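PDB 4LK5: enoyl-CoA hydratase from Mycobacterium avium subsp. paratuberculosis, which probably adds water across the double bond of enoyl-CoA thioesters, as a crotonase-type hydratase. Local coordinates for residues T40-G44 against D77-V82; M71-A75 against A127-P131. One frame throughout, in Å; residues are numbered along the deposited sequence.

Contact 1: T40-G44 against D77-V82; sequences TLSDG and DPEVKV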
ATOM      1  N   THR C  40      14.067  28.609  11.505  1.00 60.62           N
ATOM      2  CA  THR C  40      14.475  28.750  12.888  1.00 60.48           C
ATOM      3  C   THR C  40      15.025  27.413  13.359  1.00 66.65           C
ATOM      4  O   THR C  40      14.460  26.357  13.067  1.00 67.98           O
ATOM      5  CB  THR C  40      13.243  29.080  13.761  1.00 68.45           C
ATOM      6  OG1 THR C  40      12.863  30.443  13.558  1.00 67.10           O
ATOM      7  CG2 THR C  40      13.491  28.835  15.267  1.00 71.33           C
ATOM      8  N   LEU C  41      16.126  27.464  14.088  1.00 68.57           N
ATOM      9  CA  LEU C  41      16.607  26.329  14.822  1.00 65.57           C
ATOM     10  C   LEU C  41      16.428  26.697  16.280  1.00 74.97           C
ATOM     11  O   LEU C  41      16.578  27.861  16.645  1.00 85.85           O
ATOM     12  CB  LEU C  41      18.069  26.070  14.487  1.00 62.38           C
ATOM     13  CG  LEU C  41      18.757  24.929  15.249  1.00 67.02           C
ATOM     14  CD1 LEU C  41      17.998  23.616  15.060  1.00 70.06           C
ATOM     15  CD2 LEU C  41      20.230  24.768  14.853  1.00 61.08           C
ATOM     16  N   SER C  42      16.075  25.720  17.107  1.00 84.42           N
ATOM     17  CA  SER C  42      15.935  25.935  18.542  1.00 81.81           C
ATOM     18  C   SER C  42      16.856  24.992  19.313  1.00 78.67           C
ATOM     19  O   SER C  42      18.061  24.892  19.022  1.00 79.05           O
ATOM     20  CB  SER C  42      14.492  25.706  18.950  1.00 84.31           C
ATOM     21  OG  SER C  42      14.361  25.780  20.355  1.00 92.67           O
ATOM     22  N   ASP C  43      16.290  24.306  20.299  1.00 67.32           N
ATOM     23  CA  ASP C  43      17.010  23.265  20.990  1.00 74.57           C
ATOM     24  C   ASP C  43      16.921  22.006  20.117  1.00 72.22           C
ATOM     25  O   ASP C  43      16.189  21.076  20.442  1.00 70.97           O
ATOM     26  CB  ASP C  43      16.415  23.030  22.395  1.00 77.02           C
ATOM     27  CG  ASP C  43      16.465  24.294  23.294  1.00 75.71           C
ATOM     28  OD1 ASP C  43      17.327  25.187  23.099  1.00 69.21           O
ATOM     29  OD2 ASP C  43      15.633  24.386  24.219  1.00 70.93           O
ATOM     30  N   GLY C  44      17.649  22.011  18.996  1.00 66.27           N
ATOM     31  CA  GLY C  44      17.688  20.887  18.047  1.00 58.05           C
ATOM     32  C   GLY C  44      16.486  20.744  17.125  1.00 52.38           C
ATOM     33  O   GLY C  44      16.360  19.744  16.420  1.00 48.13           O
ATOM     34  N   ASP C  77      23.859  20.200   9.222  1.00 71.29           N
ATOM     35  CA  ASP C  77      24.017  20.828  10.531  1.00 74.22           C
ATOM     36  C   ASP C  77      23.816  19.858  11.718  1.00 71.13           C
ATOM     37  O   ASP C  77      22.699  19.392  11.959  1.00 64.89           O
ATOM     38  CB  ASP C  77      23.056  22.021  10.637  1.00 73.42           C
ATOM     39  CG  ASP C  77      23.411  22.942  11.771  1.00 76.09           C
ATOM     40  OD1 ASP C  77      23.271  22.510  12.935  1.00 70.42           O
ATOM     41  OD2 ASP C  77      23.852  24.079  11.495  1.00 76.80           O
ATOM     42  N   PRO C  78      24.889  19.609  12.500  1.00 70.70           N
ATOM     43  CA  PRO C  78      24.828  18.563  13.534  1.00 63.98           C
ATOM     44  C   PRO C  78      23.928  18.928  14.723  1.00 65.40           C
ATOM     45  O   PRO C  78      23.508  18.028  15.458  1.00 63.72           O
ATOM     46  CB  PRO C  78      26.287  18.410  13.974  1.00 62.40           C
ATOM     47  CG  PRO C  78      26.944  19.722  13.635  1.00 64.71           C
ATOM     48  CD  PRO C  78      26.079  20.475  12.655  1.00 64.72           C
ATOM     49  N   GLU C  79      23.623  20.220  14.888  1.00 60.57           N
ATOM     50  CA  GLU C  79      22.640  20.692  15.886  1.00 60.95           C
ATOM     51  C   GLU C  79      21.180  20.290  15.642  1.00 60.94           C
ATOM     52  O   GLU C  79      20.337  20.385  16.570  1.00 57.58           O
ATOM     53  CB  GLU C  79      22.695  22.236  16.022  1.00 62.60           C
ATOM     54  CG  GLU C  79      23.954  22.750  16.707  1.00 62.21           C
ATOM     55  CD  GLU C  79      24.231  21.946  17.962  1.00 64.91           C
ATOM     56  OE1 GLU C  79      23.455  22.101  18.942  1.00 63.95           O
ATOM     57  OE2 GLU C  79      25.181  21.120  17.937  1.00 63.76           O
ATOM     58  N   VAL C  80      20.870  19.874  14.408  1.00 57.32           N
ATOM     59  CA  VAL C  80      19.495  19.552  14.030  1.00 52.76           C
ATOM     60  C   VAL C  80      19.195  18.121  14.446  1.00 48.18           C
ATOM     61  O   VAL C  80      19.985  17.209  14.159  1.00 43.66           O
ATOM     62  CB  VAL C  80      19.272  19.786  12.519  1.00 57.66           C
ATOM     63  CG1 VAL C  80      17.983  19.138  12.034  1.00 57.52           C
ATOM     64  CG2 VAL C  80      19.264  21.282  12.218  1.00 55.55           C
ATOM     65  N   LYS C  81      18.080  17.933  15.161  1.00 45.53           N
ATOM     66  CA  LYS C  81      17.613  16.573  15.516  1.00 46.84           C
ATOM     67  C   LYS C  81      16.227  16.250  14.959  1.00 45.40           C
ATOM     68  O   LYS C  81      15.962  15.094  14.655  1.00 42.37           O
ATOM     69  CB  LYS C  81      17.601  16.370  17.023  1.00 49.79           C
ATOM     70  CG  LYS C  81      18.973  16.513  17.683  1.00 55.13           C
ATOM     71  CD  LYS C  81      19.631  15.157  17.920  1.00 58.88           C
ATOM     72  CE  LYS C  81      20.695  15.191  19.010  1.00 53.61           C
ATOM     73  NZ  LYS C  81      20.889  13.854  19.649  1.00 51.36           N
ATOM     74  N   VAL C  82      15.351  17.251  14.848  1.00 44.99           N
ATOM     75  CA  VAL C  82      13.996  17.062  14.328  1.00 46.83           C
ATOM     76  C   VAL C  82      13.713  18.246  13.464  1.00 47.89           C
ATOM     77  O   VAL C  82      14.278  19.295  13.713  1.00 54.89           O
ATOM     78  CB  VAL C  82      12.927  17.055  15.442  1.00 53.97           C
ATOM     79  CG1 VAL C  82      11.524  16.764  14.891  1.00 50.44           C
ATOM     80  CG2 VAL C  82      13.288  16.043  16.517  1.00 55.99           C
TER

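Contact 2: M71-A75 against A127-P131; sequences MEYAA and ALPHP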
HETATM    1  N   MSE C  71      16.050  22.638   3.625  1.00 41.09           N
HETATM    2  CA  MSE C  71      16.076  21.189   3.873  1.00 44.19           C
HETATM    3  C   MSE C  71      17.474  20.660   3.599  1.00 43.11           C
HETATM    4  O   MSE C  71      18.015  19.881   4.380  1.00 39.05           O
HETATM    5  CB  MSE C  71      15.039  20.425   3.063  1.00 44.32           C
HETATM    6  CG  MSE C  71      13.636  20.843   3.427  1.00 44.39           C
HETATM    7 SE   MSE C  71      13.260  20.348   5.286  1.00 45.02          SE
HETATM    8  CE  MSE C  71      11.722  21.527   5.473  1.00 42.54           C
ATOM      9  N   GLU C  72      18.101  21.099   2.512  1.00 46.73           N
ATOM     10  CA  GLU C  72      19.493  20.689   2.276  1.00 54.23           C
ATOM     11  C   GLU C  72      20.431  21.143   3.418  1.00 54.26           C
ATOM     12  O   GLU C  72      21.206  20.326   3.940  1.00 55.35           O
ATOM     13  CB  GLU C  72      19.992  21.175   0.924  1.00 57.68           C
ATOM     14  CG  GLU C  72      19.331  20.460  -0.244  1.00 57.37           C
ATOM     15  CD  GLU C  72      19.877  20.937  -1.569  1.00 57.34           C
ATOM     16  OE1 GLU C  72      20.349  22.093  -1.624  1.00 60.72           O
ATOM     17  OE2 GLU C  72      19.831  20.170  -2.550  1.00 62.22           O
ATOM     18  N   TYR C  73      20.328  22.409   3.839  1.00 52.97           N
ATOM     19  CA  TYR C  73      21.140  22.902   4.963  1.00 55.32           C
ATOM     20  C   TYR C  73      21.023  22.019   6.212  1.00 53.66           C
ATOM     21  O   TYR C  73      22.012  21.701   6.870  1.00 59.69           O
ATOM     22  CB  TYR C  73      20.756  24.333   5.351  1.00 55.51           C
ATOM     23  CG  TYR C  73      21.507  24.754   6.563  1.00 58.17           C
ATOM     24  CD1 TYR C  73      22.898  24.959   6.494  1.00 63.70           C
ATOM     25  CD2 TYR C  73      20.871  24.880   7.796  1.00 57.03           C
ATOM     26  CE1 TYR C  73      23.624  25.308   7.617  1.00 64.10           C
ATOM     27  CE2 TYR C  73      21.586  25.243   8.930  1.00 60.79           C
ATOM     28  CZ  TYR C  73      22.961  25.451   8.839  1.00 67.86           C
ATOM     29  OH  TYR C  73      23.685  25.796   9.965  1.00 70.99           O
ATOM     30  N   ALA C  74      19.798  21.621   6.522  1.00 51.52           N
ATOM     31  CA  ALA C  74      19.511  20.869   7.723  1.00 48.72           C
ATOM     32  C   ALA C  74      20.104  19.457   7.752  1.00 51.59           C
ATOM     33  O   ALA C  74      20.176  18.844   8.825  1.00 53.92           O
ATOM     34  CB  ALA C  74      18.012  20.811   7.920  1.00 49.73           C
ATOM     35  N   ALA C  75      20.501  18.927   6.592  1.00 50.25           N
ATOM     36  CA  ALA C  75      21.162  17.621   6.542  1.00 51.44           C
ATOM     37  C   ALA C  75      22.601  17.699   7.016  1.00 54.61           C
ATOM     38  O   ALA C  75      23.128  16.701   7.499  1.00 54.55           O
ATOM     39  CB  ALA C  75      21.118  17.045   5.135  1.00 51.21           C
ATOM     40  N   ALA C 127      15.840  12.627   1.621  1.00 40.28           N
ATOM     41  CA  ALA C 127      17.252  12.380   1.920  1.00 41.35           C
ATOM     42  C   ALA C 127      17.682  12.840   3.346  1.00 43.20           C
ATOM     43  O   ALA C 127      18.782  12.522   3.781  1.00 45.50           O
ATOM     44  CB  ALA C 127      18.115  13.065   0.866  1.00 38.31           C
ATOM     45  N   LEU C 128      16.821  13.565   4.064  1.00 39.28           N
ATOM     46  CA  LEU C 128      17.202  14.172   5.357  1.00 43.58           C
ATOM     47  C   LEU C 128      17.361  13.161   6.544  1.00 41.68           C
ATOM     48  O   LEU C 128      16.372  12.571   6.986  1.00 40.87           O
ATOM     49  CB  LEU C 128      16.161  15.240   5.694  1.00 47.80           C
ATOM     50  CG  LEU C 128      16.356  16.283   6.812  1.00 51.41           C
ATOM     51  CD1 LEU C 128      17.819  16.555   7.074  1.00 52.54           C
ATOM     52  CD2 LEU C 128      15.623  17.588   6.454  1.00 51.11           C
ATOM     53  N   PRO C 129      18.586  12.965   7.068  1.00 37.13           N
ATOM     54  CA  PRO C 129      18.842  11.964   8.137  1.00 37.17           C
ATOM     55  C   PRO C 129      18.247  12.276   9.530  1.00 38.71           C
ATOM     56  O   PRO C 129      18.853  11.974  10.561  1.00 34.95           O
ATOM     57  CB  PRO C 129      20.373  11.908   8.234  1.00 36.83           C
ATOM     58  CG  PRO C 129      20.893  12.652   7.061  1.00 38.55           C
ATOM     59  CD  PRO C 129      19.828  13.598   6.596  1.00 39.83           C
ATOM     60  N   HIS C 130      17.056  12.851   9.555  1.00 36.48           N
ATOM     61  CA  HIS C 130      16.398  13.163  10.771  1.00 36.37           C
ATOM     62  C   HIS C 130      14.924  13.009  10.554  1.00 38.45           C
ATOM     63  O   HIS C 130      14.453  13.031   9.410  1.00 36.50           O
ATOM     64  CB  HIS C 130      16.752  14.606  11.179  1.00 39.17           C
ATOM     65  CG  HIS C 130      18.205  14.789  11.474  1.00 36.96           C
ATOM     66  ND1 HIS C 130      18.819  14.194  12.556  1.00 38.33           N
ATOM     67  CD2 HIS C 130      19.184  15.414  10.784  1.00 39.37           C
ATOM     68  CE1 HIS C 130      20.110  14.477  12.542  1.00 38.61           C
ATOM     69  NE2 HIS C 130      20.357  15.226  11.480  1.00 39.80           N
ATOM     70  N   PRO C 131      14.166  12.839  11.644  1.00 41.72           N
ATOM     71  CA  PRO C 131      12.722  12.809  11.434  1.00 41.50           C
ATOM     72  C   PRO C 131      12.249  14.158  10.932  1.00 42.71           C
ATOM     73  O   PRO C 131      12.683  15.188  11.451  1.00 47.20           O
ATOM     74  CB  PRO C 131      12.184  12.525  12.831  1.00 43.17           C
ATOM     75  CG  PRO C 131      13.253  11.699  13.457  1.00 42.61           C
ATOM     76  CD  PRO C 131      14.534  12.329  12.973  1.00 41.12           C
TER

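Contact 1: T40-G44 against D77-V82
One carbonyl oxygen, that of Gly44, takes hydrogen bonds from two successive backbone amides of the facing loop, those of Lys81 and Val82. The Lys81 N to Gly44 O distance is 2.8 Å, and the donor stands 20° from the carbonyl plane. Val82 N is 3.1 Å from the same Gly44 O and lies almost in line with the C=O bond, at 167°. Two bonds thus grip the one oxygen. Gly44 also brings its CA within 3.1 Å of Glu79 O, in a CA-H...O contact. Its phi is positive, which glycine adopts readily. The bonds lie where two strands of the crotonase-fold sheet begin. Gly44 ends the turn between the antiparallel strands 37-41 and 45-50, and Val82 opens strand 82-87, which runs parallel to 45-50. Val82 and Phe46 continue the backbone pairing, and Thr40 pairs with Ser47 across the hairpin. On the other side of the contact, Asp77 to Val80 form a type I beta turn that leads out of helix 61-76. Leu41 reaches over to this turn with CG anti to its backbone N (chi1 177°), and its two methyls divide the work. Leu41 CD2 meets Glu79 CB at 3.7 Å, the two side chains crossing at about a right angle. Leu41 CD1 packs on Val80 CG2 at 3.9 Å. Within the turn, Asp77 OD1 accepts a weak bond from Glu79 N, while Asp77 OD2 has a weak bond from Tyr73 OH. Lys81 CB lies 3.6 Å from Gly44 O, and the end of the chain leads away; Lys81 also packs on Asp291 of the second subunit.

Contact 2: M71-A75 against A127-P131
Leu128, just past the end of helix 113-127, carries most of this contact with its two methyl groups. Leu128 CD1 lies against the helix backbone, 3.5 Å from Ala75 CA. It also touches Ala75 CB. CD2 turns to the selenium of the selenomethionine at position 71, with 3.8 Å between Leu128 CD2 and Met71 SE. The two side chains cross at about a right angle. The Met71 chain bends at chi2 (-65°) and its end leads away, while SE touches this methyl in passing. Leu128 CD2 also approaches Ala74 CB, at a longer 4.3 Å. Pro129 follows and sets the CD corner of its ring 4.0 Å from Ala75 CB. His130 is bonded through its backbone N to Leu128 O, at 2.7 Å, which closes an inverse gamma turn centred on Pro129. His130 starts toward the helix, and its CD2 comes obliquely to Ala74 O at 4.1 Å, a loose approach. The contact is almost wholly apolar. Residues 127-131 are the return of a beta-alpha-beta crossover from strand 82-87 through helix 113-127 to strand 132-136. The Met71 side chain also touches Leu121, Ala124 and Ile125 of helix 113-127, Val83 and Ile85 of strand 82-87, and Val48 of strand 45-50. Leu128 touches Val83. Pro129 leans on Ala240 of helix 236-250, and Pro131 pairs with Val83 as strand 132-136 begins beside strand 82-87.

Contacts 1 and 2 are neighbours, with centres 10 Å apart, and their segments alternate along the chain. Helix 61-76 supplies the first segment of contact 2 and leads into the second segment of contact 1. The two also touch directly. Val80 O lies 3.2 Å from His130 CE1, and Lys81 O lies 3.5 Å from Pro131 CD. Val80 CG1 packs on Ala74 O at 3.9 Å. Together they join the starts of three sheet strands, 45-50, 82-87 and 132-136, to the end of helix 61-76. These strands run parallel, so both contacts lie at the same end of the crotonase-fold sheet.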